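Local coordinates for protein lectin CEL-IV, C-type (Cucumaria echinata, PDB 3ALU) that binds galactose-containing sugars such as raffinose at a calcium site, as a tetrameric C-type lectin, at residues 51-56 with 146-151. Residues are numbered along the deposited sequence; the frame is centred on the assembly and turned at random.
Sequences LASIHS and ICQLPC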
loop_
_atom_site.group_PDB
_atom_site.type_symbol
_atom_site.label_atom_id
_atom_site.label_comp_id
_atom_site.label_asym_id
_atom_site.label_seq_id
_atom_site.Cartn_x
_atom_site.Cartn_y
_atom_site.Cartn_z
ATOM N N LEU A 51 12.683 18.970 -1.711
ATOM C CA LEU A 51 13.037 18.694 -3.091
ATOM C C LEU A 51 13.622 17.279 -3.117
ATOM O O LEU A 51 14.221 16.820 -2.137
ATOM C CB LEU A 51 14.052 19.695 -3.590
ATOM C CG LEU A 51 13.508 21.073 -3.928
ATOM C CD1 LEU A 51 14.660 22.081 -4.032
ATOM C CD2 LEU A 51 12.746 21.011 -5.224
ATOM N N ALA A 52 13.457 16.585 -4.256
ATOM C CA ALA A 52 13.803 15.183 -4.356
ATOM C C ALA A 52 15.302 14.957 -4.174
ATOM O O ALA A 52 16.084 15.717 -4.711
ATOM C CB ALA A 52 13.382 14.651 -5.719
ATOM N N SER A 53 15.656 13.901 -3.463
ATOM C CA SER A 53 17.064 13.422 -3.466
ATOM C C SER A 53 17.133 12.156 -4.317
ATOM O O SER A 53 16.092 11.581 -4.571
ATOM C CB SER A 53 17.543 13.157 -2.072
ATOM O OG SER A 53 16.832 12.121 -1.374
ATOM N N ILE A 54 18.345 11.744 -4.749
ATOM C CA ILE A 54 18.470 10.672 -5.763
ATOM C C ILE A 54 19.639 9.816 -5.324
ATOM O O ILE A 54 20.726 10.371 -5.050
ATOM C CB ILE A 54 18.708 11.259 -7.174
ATOM C CG1 ILE A 54 17.571 12.260 -7.545
ATOM C CG2 ILE A 54 18.866 10.133 -8.228
ATOM C CD1 ILE A 54 17.782 13.043 -8.860
ATOM N N HIS A 55 19.431 8.490 -5.247
ATOM C CA HIS A 55 20.431 7.625 -4.574
ATOM C C HIS A 55 20.898 6.438 -5.374
ATOM O O HIS A 55 21.663 5.597 -4.871
ATOM C CB HIS A 55 19.888 7.196 -3.235
ATOM C CG HIS A 55 19.736 8.353 -2.329
ATOM N ND1 HIS A 55 18.525 8.993 -2.127
ATOM C CD2 HIS A 55 20.670 9.087 -1.698
ATOM C CE1 HIS A 55 18.719 10.031 -1.331
ATOM N NE2 HIS A 55 20.010 10.116 -1.065
ATOM N N SER A 56 20.471 6.385 -6.626
ATOM C CA SER A 56 20.865 5.278 -7.513
ATOM C C SER A 56 20.607 5.611 -8.969
ATOM O O SER A 56 19.813 6.519 -9.291
ATOM C CB SER A 56 20.123 3.962 -7.148
ATOM O OG SER A 56 18.764 4.007 -7.599
ATOM N N ILE A 146 10.855 18.991 -8.573
ATOM C CA ILE A 146 10.256 17.761 -8.063
ATOM C C ILE A 146 10.364 17.698 -6.559
ATOM O O ILE A 146 11.446 17.821 -5.973
ATOM C CB ILE A 146 10.920 16.486 -8.655
ATOM C CG1 ILE A 146 10.778 16.446 -10.171
ATOM C CG2 ILE A 146 10.363 15.228 -8.050
ATOM C CD1 ILE A 146 11.884 15.613 -10.826
ATOM N N CYS A 147 9.209 17.524 -5.916
ATOM C CA CYS A 147 9.147 17.251 -4.467
ATOM C C CYS A 147 9.090 15.746 -4.172
ATOM O O CYS A 147 8.538 14.937 -4.990
ATOM C CB CYS A 147 7.896 17.906 -3.834
ATOM S SG CYS A 147 7.817 19.705 -3.982
ATOM N N GLN A 148 9.580 15.383 -2.988
ATOM C CA GLN A 148 9.361 14.049 -2.423
ATOM C C GLN A 148 8.621 14.235 -1.096
ATOM O O GLN A 148 8.903 15.164 -0.346
ATOM C CB GLN A 148 10.698 13.287 -2.205
ATOM C CG GLN A 148 11.530 13.899 -1.130
ATOM C CD GLN A 148 12.861 13.207 -0.979
ATOM O OE1 GLN A 148 13.426 12.747 -1.962
ATOM N NE2 GLN A 148 13.379 13.170 0.253
ATOM N N LEU A 149 7.657 13.363 -0.812
ATOM C CA LEU A 149 7.048 13.369 0.516
ATOM C C LEU A 149 8.059 12.813 1.503
ATOM O O LEU A 149 9.002 12.149 1.100
ATOM C CB LEU A 149 5.756 12.527 0.490
ATOM C CG LEU A 149 4.649 13.181 -0.353
ATOM C CD1 LEU A 149 3.438 12.253 -0.430
ATOM C CD2 LEU A 149 4.195 14.525 0.243
ATOM N N PRO A 150 7.874 13.069 2.819
ATOM C CA PRO A 150 8.775 12.557 3.808
ATOM C C PRO A 150 8.981 11.054 3.620
ATOM O O PRO A 150 7.999 10.307 3.479
ATOM C CB PRO A 150 8.056 12.870 5.152
ATOM C CG PRO A 150 7.169 13.988 4.853
ATOM C CD PRO A 150 6.801 13.898 3.403
ATOM N N CYS A 151 10.239 10.638 3.551
ATOM C CA CYS A 151 10.618 9.246 3.329
ATOM C C CYS A 151 10.811 8.606 4.706
ATOM O O CYS A 151 11.655 9.050 5.490
ATOM C CB CYS A 151 11.930 9.182 2.531
ATOM S SG CYS A 151 12.465 7.515 2.011
#
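Leu51 and Cys147 form an antiparallel, non-hydrogen-bonded pair in the central sheet of the C-type lectin domain, where the end of strand 45-51 meets strand 143-148. Leu51 CA and Cys147 CA are 4.4 Å apart, and the side chains diverge. Cys147 turns its sulfur to a disulfide with Cys33 of helix 26-33, and Leu51 packs on the same helix, against Phe26, Ala29 and Cys33. Ile146 O receives both Ala52 N and Leu51 CA. The hydrogen bond from Ala52 N to Ile146 O is 2.9 Å long. A CA-H...O contact brings Leu51 CA to 3.4 Å from Ile146 O, and Leu51 CD2 also lies against this oxygen. Ala52 CB meets Ile146 CG2 at 3.9 Å, a small apolar contact beside the backbone bond.

Beyond Leu51, where strand 45-51 ends, the Gln148 side chain makes the next bond. Its CG sits between the backbone N and the carbonyl carbon (chi1 68°), and the chain then runs extended alongside Ala52. This carries Gln148 OE1 to Ser53 N, which donates a nearly straight hydrogen bond of 2.9 Å (169° at the hydrogen). The donor stands well above the plane of the amide, 51° out of it. Lys15 NZ also bonds Gln148 OE1, where its positive charge may polarise the carbonyl, and Asp100 OD1 accepts bonds from both Gln148 NE2 and Ser53 OG. Both ends of the buried amide are therefore satisfied, which should fix its rotation. Farther along, Cys151 forms a disulfide with Cys41 of the second subunit. The contact ties the loop leading into helix 57-70 to strand 143-148 of the C-type lectin fold, away from the calcium and sugar site.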